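N-(5'-phosphoribosyl)anthranilate isomerase (Thermococcus kodakarensis, PDB 5LHF) catalyses the isomerisation of N-(5-phospho-beta-D-ribosyl)anthranilate to 1-(2-carboxyphenylamino)-1-deoxy-D-ribulose 5-phosphate, the third of five steps from chorismate to tryptophan. Local coordinates at residues Y23-T27 / E52-Y56; P108-P114 / G142-R148. All blocks are in the same frame, centred on the assembly; numbering follows the deposited sequence.

Contact 1 of 2, residues Y23-T27 / E52-Y56; sequences YADAT and EIPIY
Thr27 sits at the centre of this parallel pairing and has the most surface covered. Its extended backbone straddles Ile55: Thr27 N donates to Pro54 O (3.0 Å), while Thr27 O accepts from Tyr56 N (2.8 Å), both nearly linear. The register sets Thr27 beside Ile55, CA to CA 4.7 Å, and Ala26 beside Pro54 at 4.9 Å. Proline gives its carbonyl but no NH; where an NH would point, Pro54 CD lies 3.5 Å from Asp25 O, so the ladder starts at that carbonyl. CA-H...O contacts run alongside, Ala26 CA to Pro54 O (3.3 Å) and Ile55 CA to Thr27 O (3.4 Å). These are the N-terminal parts of strands 26-30 and 55-59, neighbours in the eight-stranded TIM barrel; with helix 41-50 between them they form one beta-alpha-beta unit. Thr27 and Ile55 project from the same face of the sheet, Thr27 CG2 meeting Ile55 CG1 at 3.7 Å. Thr27 packs on Leu17 and Val20 of helix 14-20, and its OG1, with chi1 t, bonds to Ile8 O of strand 5-9, the neighbour away from 55-59, so beta branching plus a hydroxyl serves both needs. Ile53, still in loop, turns toward segment 23-27 with chi1 p and chi2 t. Its CD1 rests 3.5 Å from Ala24 O and 3.9 Å from Thr27 N, an apolar cover over the backbone from Ala24 to Thr27. Ala26 has a small methyl for a tight place: its CB lies 3.9 Å from Tyr56 CE1, at the ring edge, and 4.3 Å from Pro54 CB.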
ATOM      1  N   TYR A  23      -3.413   9.999  12.689  1.00 14.80           N
ATOM      2  CA  TYR A  23      -2.025  10.065  12.263  1.00 14.83           C
ATOM      3  C   TYR A  23      -1.821   9.951  10.760  1.00 18.16           C
ATOM      4  O   TYR A  23      -0.961  10.656  10.224  1.00 17.33           O
ATOM      5  CB  TYR A  23      -1.213   8.965  12.965  1.00  9.69           C
ATOM      6  CG  TYR A  23      -1.275   9.049  14.473  1.00 10.92           C
ATOM      7  CD1 TYR A  23      -2.256   8.355  15.191  1.00 13.49           C
ATOM      8  CD2 TYR A  23      -0.373   9.832  15.181  1.00 11.87           C
ATOM      9  CE1 TYR A  23      -2.312   8.429  16.568  1.00 16.02           C
ATOM     10  CE2 TYR A  23      -0.426   9.911  16.561  1.00 14.95           C
ATOM     11  CZ  TYR A  23      -1.391   9.213  17.247  1.00 13.42           C
ATOM     12  OH  TYR A  23      -1.435   9.295  18.620  1.00 16.97           O
ATOM     13  N   ALA A  24      -2.558   9.070  10.071  1.00 13.20           N
ATOM     14  CA  ALA A  24      -2.198   8.703   8.707  1.00 13.05           C
ATOM     15  C   ALA A  24      -2.917   9.576   7.685  1.00 13.53           C
ATOM     16  O   ALA A  24      -4.008  10.088   7.932  1.00 13.54           O
ATOM     17  CB  ALA A  24      -2.522   7.223   8.424  1.00  9.65           C
ATOM     18  N   ASP A  25      -2.294   9.731   6.516  1.00  9.76           N
ATOM     19  CA  ASP A  25      -2.990  10.365   5.403  1.00  6.45           C
ATOM     20  C   ASP A  25      -4.013   9.450   4.744  1.00 12.98           C
ATOM     21  O   ASP A  25      -4.933   9.950   4.087  1.00 13.88           O
ATOM     22  CB  ASP A  25      -1.973  10.826   4.376  1.00 11.82           C
ATOM     23  CG  ASP A  25      -0.984  11.799   4.965  1.00 18.86           C
ATOM     24  OD1 ASP A  25      -1.433  12.893   5.338  1.00 17.34           O
ATOM     25  OD2 ASP A  25       0.222  11.470   5.058  1.00 16.84           O
ATOM     26  N   ALA A  26      -3.874   8.135   4.911  1.00  9.97           N
ATOM     27  CA  ALA A  26      -4.758   7.164   4.281  1.00 11.70           C
ATOM     28  C   ALA A  26      -4.675   5.871   5.068  1.00 15.01           C
ATOM     29  O   ALA A  26      -3.698   5.621   5.783  1.00  9.18           O
ATOM     30  CB  ALA A  26      -4.395   6.901   2.810  1.00 14.06           C
ATOM     31  N   THR A  27      -5.697   5.042   4.910  1.00 11.89           N
ATOM     32  CA  THR A  27      -5.681   3.708   5.494  1.00 10.49           C
ATOM     33  C   THR A  27      -6.213   2.729   4.451  1.00  9.64           C
ATOM     34  O   THR A  27      -6.400   3.073   3.278  1.00 10.42           O
ATOM     35  CB  THR A  27      -6.464   3.692   6.819  1.00 11.89           C
ATOM     36  OG1 THR A  27      -6.240   2.444   7.497  1.00  9.02           O
ATOM     37  CG2 THR A  27      -7.955   3.899   6.583  1.00 13.36           C
ATOM     38  N   GLU A  52     -12.889   8.908   7.869  1.00 12.27           N
ATOM     39  CA  GLU A  52     -12.755  10.337   7.630  1.00 13.28           C
ATOM     40  C   GLU A  52     -11.475  10.702   6.878  1.00 21.02           C
ATOM     41  O   GLU A  52     -11.242  11.888   6.630  1.00 26.45           O
ATOM     42  CB  GLU A  52     -12.854  11.096   8.969  1.00 12.38           C
ATOM     43  CG  GLU A  52     -14.254  10.976   9.570  1.00 15.72           C
ATOM     44  CD  GLU A  52     -14.383  11.585  10.958  1.00 32.97           C
ATOM     45  OE1 GLU A  52     -15.503  11.521  11.525  1.00 30.66           O
ATOM     46  OE2 GLU A  52     -13.372  12.107  11.482  1.00 40.80           O
ATOM     47  N   ILE A  53     -10.649   9.722   6.513  1.00 13.42           N
ATOM     48  CA  ILE A  53      -9.541   9.890   5.563  1.00 11.35           C
ATOM     49  C   ILE A  53      -9.738   8.906   4.410  1.00 15.13           C
ATOM     50  O   ILE A  53     -10.551   7.977   4.524  1.00 11.92           O
ATOM     51  CB  ILE A  53      -8.170   9.662   6.230  1.00 14.89           C
ATOM     52  CG1 ILE A  53      -8.004   8.191   6.621  1.00 14.38           C
ATOM     53  CG2 ILE A  53      -7.970  10.607   7.427  1.00 13.47           C
ATOM     54  CD1 ILE A  53      -6.697   7.894   7.378  1.00 14.00           C
ATOM     55  N   PRO A  54      -9.019   9.046   3.295  1.00 15.42           N
ATOM     56  CA  PRO A  54      -9.134   8.047   2.227  1.00 13.64           C
ATOM     57  C   PRO A  54      -8.860   6.647   2.757  1.00 15.50           C
ATOM     58  O   PRO A  54      -7.897   6.420   3.494  1.00 14.77           O
ATOM     59  CB  PRO A  54      -8.072   8.492   1.215  1.00 11.12           C
ATOM     60  CG  PRO A  54      -8.011   9.965   1.388  1.00 16.60           C
ATOM     61  CD  PRO A  54      -8.199  10.204   2.876  1.00 13.46           C
ATOM     62  N   ILE A  55      -9.730   5.703   2.409  1.00  9.90           N
ATOM     63  CA  ILE A  55      -9.551   4.326   2.851  1.00  7.88           C
ATOM     64  C   ILE A  55      -9.565   3.417   1.625  1.00 18.78           C
ATOM     65  O   ILE A  55     -10.558   3.366   0.885  1.00 15.43           O
ATOM     66  CB  ILE A  55     -10.602   3.905   3.895  1.00  9.33           C
ATOM     67  CG1 ILE A  55     -10.417   2.428   4.287  1.00 17.81           C
ATOM     68  CG2 ILE A  55     -12.036   4.226   3.432  1.00 14.51           C
ATOM     69  CD1 ILE A  55     -11.197   2.029   5.529  1.00 16.06           C
ATOM     70  N   TYR A  56      -8.454   2.731   1.392  1.00 10.61           N
ATOM     71  CA  TYR A  56      -8.345   1.849   0.236  1.00  7.75           C
ATOM     72  C   TYR A  56      -9.010   0.508   0.500  1.00  9.17           C
ATOM     73  O   TYR A  56      -8.811  -0.094   1.556  1.00  9.60           O
ATOM     74  CB  TYR A  56      -6.867   1.641  -0.116  1.00  8.40           C
ATOM     75  CG  TYR A  56      -6.259   2.873  -0.740  1.00 11.77           C
ATOM     76  CD1 TYR A  56      -5.811   3.931   0.048  1.00  9.80           C
ATOM     77  CD2 TYR A  56      -6.148   2.979  -2.114  1.00 10.33           C
ATOM     78  CE1 TYR A  56      -5.276   5.071  -0.530  1.00 17.17           C
ATOM     79  CE2 TYR A  56      -5.621   4.086  -2.700  1.00 12.53           C
ATOM     80  CZ  TYR A  56      -5.175   5.134  -1.914  1.00 15.06           C
ATOM     81  OH  TYR A  56      -4.654   6.245  -2.554  1.00 17.91           O
TER

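Contact 2 of 2, residues P108-P114 / G142-R148; sequences PRESDDP and GRRHDYR
The segment 108-114 is irregular and passes the first turns of helix 143-156. Pro108, extended, places its O 3.2 Å from His145 CE1 at the ring edge. Arg109 has a nearly straight side chain (chi1 m, chi2 and chi3 t) that reaches the helix: NE bonds to Asp146 OD1 at 3.0 Å and more weakly to OD2 (3.1 Å), and Arg109 NH2 meets Asp146 OD2 at 2.9 Å, a salt bridge; NH2 also bonds to Val139 O. Gly142 lies against one face of the guanidinium, Arg109 NH2 to Gly142 C 3.1 Å, where any CB would clash. Ser111 OG accepts from Asp113 N (2.9 Å) in an ST turn, and Asp113 N-caps helix 114-126 by bonding to Ala115 N. Pro114, in that helix's first turn, where no NH is needed, packs its CB 3.6 Å from Arg148 CB and its CG 4.1 Å from His145 CD2. His145, chi1 t, turns toward the loop. This ties the beta-alpha loop after strand 100-106 to helix 143-156, beyond the next strand, 132-136. His145 ND1 donates to Asp146 OD1 (3.1 Å) and NE2 weakly to Asp117 OD2, so a charged network adjoins the packing of Pro114 on His145 and Arg148.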
ATOM      1  N   PRO A 108      11.181  -7.055  -8.263  1.00 28.26           N
ATOM      2  CA  PRO A 108      11.798  -8.274  -8.801  1.00 29.62           C
ATOM      3  C   PRO A 108      13.208  -8.481  -8.270  1.00 30.15           C
ATOM      4  O   PRO A 108      13.923  -7.530  -7.946  1.00 22.97           O
ATOM      5  CB  PRO A 108      11.815  -8.030 -10.317  1.00 34.97           C
ATOM      6  CG  PRO A 108      10.869  -6.889 -10.557  1.00 30.48           C
ATOM      7  CD  PRO A 108      10.902  -6.060  -9.311  1.00 26.68           C
ATOM      8  N   ARG A 109      13.608  -9.748  -8.197  1.00 27.42           N
ATOM      9  CA  ARG A 109      14.959 -10.133  -7.799  1.00 29.25           C
ATOM     10  C   ARG A 109      15.563 -11.061  -8.844  1.00 40.09           C
ATOM     11  O   ARG A 109      16.067 -12.144  -8.537  1.00 42.13           O
ATOM     12  CB  ARG A 109      14.963 -10.800  -6.426  1.00 29.12           C
ATOM     13  CG  ARG A 109      14.730  -9.844  -5.249  1.00 28.81           C
ATOM     14  CD  ARG A 109      14.569 -10.641  -3.959  1.00 27.34           C
ATOM     15  NE  ARG A 109      14.323  -9.799  -2.797  1.00 28.43           N
ATOM     16  CZ  ARG A 109      14.298 -10.255  -1.550  1.00 25.26           C
ATOM     17  NH1 ARG A 109      14.502 -11.545  -1.315  1.00 25.69           N
ATOM     18  NH2 ARG A 109      14.076  -9.423  -0.538  1.00 24.39           N
ATOM     19  N   GLU A 110      15.508 -10.646 -10.108  1.00 34.27           N
ATOM     20  CA  GLU A 110      15.957 -11.472 -11.218  1.00 36.06           C
ATOM     21  C   GLU A 110      17.410 -11.217 -11.611  1.00 42.21           C
ATOM     22  O   GLU A 110      17.931 -11.911 -12.492  1.00 43.17           O
ATOM     23  CB  GLU A 110      15.051 -11.253 -12.432  1.00 42.64           C
ATOM     24  CG  GLU A 110      13.581 -11.521 -12.165  1.00 51.87           C
ATOM     25  CD  GLU A 110      13.343 -12.871 -11.519  1.00 62.55           C
ATOM     26  OE1 GLU A 110      14.006 -13.852 -11.920  1.00 66.62           O
ATOM     27  OE2 GLU A 110      12.493 -12.952 -10.606  1.00 68.20           O
ATOM     28  N   SER A 111      18.074 -10.248 -10.989  1.00 37.02           N
ATOM     29  CA  SER A 111      19.461  -9.943 -11.299  1.00 39.11           C
ATOM     30  C   SER A 111      20.194  -9.568 -10.018  1.00 45.18           C
ATOM     31  O   SER A 111      19.590  -9.126  -9.038  1.00 38.22           O
ATOM     32  CB  SER A 111      19.567  -8.804 -12.327  1.00 36.17           C
ATOM     33  OG  SER A 111      20.903  -8.341 -12.438  1.00 38.53           O
ATOM     34  N   ASP A 112      21.512  -9.769 -10.025  1.00 45.79           N
ATOM     35  CA  ASP A 112      22.327  -9.262  -8.929  1.00 41.46           C
ATOM     36  C   ASP A 112      22.545  -7.759  -9.038  1.00 36.38           C
ATOM     37  O   ASP A 112      22.842  -7.112  -8.025  1.00 35.71           O
ATOM     38  CB  ASP A 112      23.677  -9.984  -8.886  1.00 52.66           C
ATOM     39  CG  ASP A 112      23.535 -11.475  -8.619  1.00 58.68           C
ATOM     40  OD1 ASP A 112      24.520 -12.218  -8.837  1.00 59.50           O
ATOM     41  OD2 ASP A 112      22.444 -11.902  -8.188  1.00 58.97           O
ATOM     42  N   ASP A 113      22.398  -7.194 -10.239  1.00 26.40           N
ATOM     43  CA  ASP A 113      22.493  -5.753 -10.428  1.00 32.74           C
ATOM     44  C   ASP A 113      21.121  -5.126 -10.225  1.00 31.79           C
ATOM     45  O   ASP A 113      20.196  -5.440 -10.985  1.00 31.25           O
ATOM     46  CB  ASP A 113      23.014  -5.441 -11.819  1.00 29.76           C
ATOM     47  CG  ASP A 113      23.065  -3.948 -12.122  1.00 38.59           C
ATOM     48  OD1 ASP A 113      22.928  -3.117 -11.194  1.00 32.15           O
ATOM     49  OD2 ASP A 113      23.272  -3.608 -13.309  1.00 40.16           O
ATOM     50  N   PRO A 114      20.938  -4.248  -9.232  1.00 33.39           N
ATOM     51  CA  PRO A 114      19.610  -3.633  -9.043  1.00 29.66           C
ATOM     52  C   PRO A 114      19.162  -2.799 -10.232  1.00 29.96           C
ATOM     53  O   PRO A 114      17.953  -2.655 -10.458  1.00 28.09           O
ATOM     54  CB  PRO A 114      19.791  -2.776  -7.782  1.00 35.03           C
ATOM     55  CG  PRO A 114      21.034  -3.293  -7.115  1.00 35.76           C
ATOM     56  CD  PRO A 114      21.907  -3.808  -8.215  1.00 34.17           C
ATOM     57  N   GLY A 142      17.944 -10.261   0.497  1.00 46.89           N
ATOM     58  CA  GLY A 142      17.596  -9.528  -0.712  1.00 35.46           C
ATOM     59  C   GLY A 142      16.933  -8.185  -0.468  1.00 26.26           C
ATOM     60  O   GLY A 142      16.712  -7.437  -1.427  1.00 29.38           O
ATOM     61  N   ARG A 143      16.614  -7.866   0.783  1.00 29.29           N
ATOM     62  CA  ARG A 143      15.903  -6.626   1.067  1.00 33.15           C
ATOM     63  C   ARG A 143      16.748  -5.407   0.706  1.00 31.34           C
ATOM     64  O   ARG A 143      16.225  -4.416   0.182  1.00 22.57           O
ATOM     65  CB  ARG A 143      15.494  -6.602   2.536  1.00 33.98           C
ATOM     66  CG  ARG A 143      14.634  -5.441   2.915  1.00 29.83           C
ATOM     67  CD  ARG A 143      13.994  -5.678   4.272  1.00 36.23           C
ATOM     68  NE  ARG A 143      13.249  -4.497   4.672  1.00 29.99           N
ATOM     69  CZ  ARG A 143      11.995  -4.257   4.319  1.00 32.08           C
ATOM     70  NH1 ARG A 143      11.321  -5.138   3.573  1.00 27.81           N
ATOM     71  NH2 ARG A 143      11.418  -3.136   4.726  1.00 28.28           N
ATOM     72  N   ARG A 144      18.057  -5.465   0.967  1.00 27.02           N
ATOM     73  CA  ARG A 144      18.930  -4.361   0.577  1.00 33.87           C
ATOM     74  C   ARG A 144      18.915  -4.163  -0.935  1.00 29.31           C
ATOM     75  O   ARG A 144      18.899  -3.027  -1.424  1.00 25.53           O
ATOM     76  CB  ARG A 144      20.353  -4.610   1.083  1.00 39.35           C
ATOM     77  CG  ARG A 144      20.554  -4.253   2.554  1.00 54.44           C
ATOM     78  CD  ARG A 144      21.956  -4.597   3.051  1.00 64.19           C
ATOM     79  NE  ARG A 144      22.975  -3.653   2.592  1.00 68.08           N
ATOM     80  CZ  ARG A 144      23.392  -2.602   3.292  1.00 66.63           C
ATOM     81  NH1 ARG A 144      22.877  -2.352   4.489  1.00 65.47           N
ATOM     82  NH2 ARG A 144      24.326  -1.798   2.796  1.00 63.95           N
ATOM     83  N   HIS A 145      18.918  -5.264  -1.688  1.00 30.57           N
ATOM     84  CA  HIS A 145      18.767  -5.188  -3.136  1.00 27.13           C
ATOM     85  C   HIS A 145      17.446  -4.536  -3.518  1.00 29.48           C
ATOM     86  O   HIS A 145      17.378  -3.765  -4.484  1.00 26.41           O
ATOM     87  CB  HIS A 145      18.863  -6.595  -3.725  1.00 28.27           C
ATOM     88  CG  HIS A 145      18.301  -6.720  -5.108  1.00 30.16           C
ATOM     89  ND1 HIS A 145      16.953  -6.868  -5.358  1.00 33.91           N
ATOM     90  CD2 HIS A 145      18.912  -6.748  -6.317  1.00 34.94           C
ATOM     91  CE1 HIS A 145      16.756  -6.963  -6.660  1.00 33.72           C
ATOM     92  NE2 HIS A 145      17.929  -6.894  -7.265  1.00 31.28           N
ATOM     93  N   ASP A 146      16.377  -4.854  -2.787  1.00 28.65           N
ATOM     94  CA  ASP A 146      15.074  -4.280  -3.102  1.00 20.18           C
ATOM     95  C   ASP A 146      15.070  -2.770  -2.896  1.00 20.05           C
ATOM     96  O   ASP A 146      14.472  -2.037  -3.690  1.00 24.29           O
ATOM     97  CB  ASP A 146      13.986  -4.949  -2.265  1.00 20.75           C
ATOM     98  CG  ASP A 146      13.814  -6.425  -2.595  1.00 28.06           C
ATOM     99  OD1 ASP A 146      14.499  -6.920  -3.513  1.00 31.18           O
ATOM    100  OD2 ASP A 146      12.980  -7.084  -1.937  1.00 29.01           O
ATOM    101  N   TYR A 147      15.734  -2.286  -1.842  1.00 17.83           N
ATOM    102  CA  TYR A 147      15.853  -0.840  -1.648  1.00 19.94           C
ATOM    103  C   TYR A 147      16.613  -0.180  -2.800  1.00 19.47           C
ATOM    104  O   TYR A 147      16.260   0.921  -3.238  1.00 23.48           O
ATOM    105  CB  TYR A 147      16.559  -0.529  -0.327  1.00 16.73           C
ATOM    106  CG  TYR A 147      15.767  -0.767   0.948  1.00 16.83           C
ATOM    107  CD1 TYR A 147      14.403  -1.040   0.931  1.00 21.80           C
ATOM    108  CD2 TYR A 147      16.405  -0.719   2.182  1.00 23.90           C
ATOM    109  CE1 TYR A 147      13.702  -1.256   2.125  1.00 25.48           C
ATOM    110  CE2 TYR A 147      15.714  -0.931   3.369  1.00 26.46           C
ATOM    111  CZ  TYR A 147      14.378  -1.199   3.339  1.00 22.70           C
ATOM    112  OH  TYR A 147      13.726  -1.401   4.535  1.00 27.00           O
ATOM    113  N   ARG A 148      17.675  -0.823  -3.290  1.00 18.71           N
ATOM    114  CA  ARG A 148      18.437  -0.229  -4.388  1.00 16.65           C
ATOM    115  C   ARG A 148      17.595  -0.112  -5.649  1.00 17.21           C
ATOM    116  O   ARG A 148      17.694   0.882  -6.381  1.00 22.72           O
ATOM    117  CB  ARG A 148      19.689  -1.055  -4.675  1.00 17.91           C
ATOM    118  CG  ARG A 148      20.705  -1.013  -3.583  1.00 23.65           C
ATOM    119  CD  ARG A 148      21.697  -2.135  -3.756  1.00 36.69           C
ATOM    120  NE  ARG A 148      22.321  -2.517  -2.498  1.00 42.43           N
ATOM    121  CZ  ARG A 148      23.297  -1.838  -1.910  1.00 48.12           C
ATOM    122  NH1 ARG A 148      23.766  -0.732  -2.459  1.00 45.93           N
ATOM    123  NH2 ARG A 148      23.802  -2.269  -0.772  1.00 54.36           N
TER

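The two contacts lie at different ends of the same barrel. Contact 1 joins two strands near their N-terminal ends, whereas contact 2 lies beyond the C-terminal ends of strands 100-106 and 132-136, the side on which TIM-barrel enzymes carry their active sites. Their centres are 30 Å apart, on opposite sides of the chain's centre, and their nearest atoms remain about 18 Å apart. The centre of contact 1, which is buried, is 11 Å from the centre of the chain; that of contact 2, at the surface, is 20 Å from it. Along the chain, contact 1 closes before contact 2 opens. The bound sodium ion lies about 13 Å from the side chain of Ile55 in contact 1.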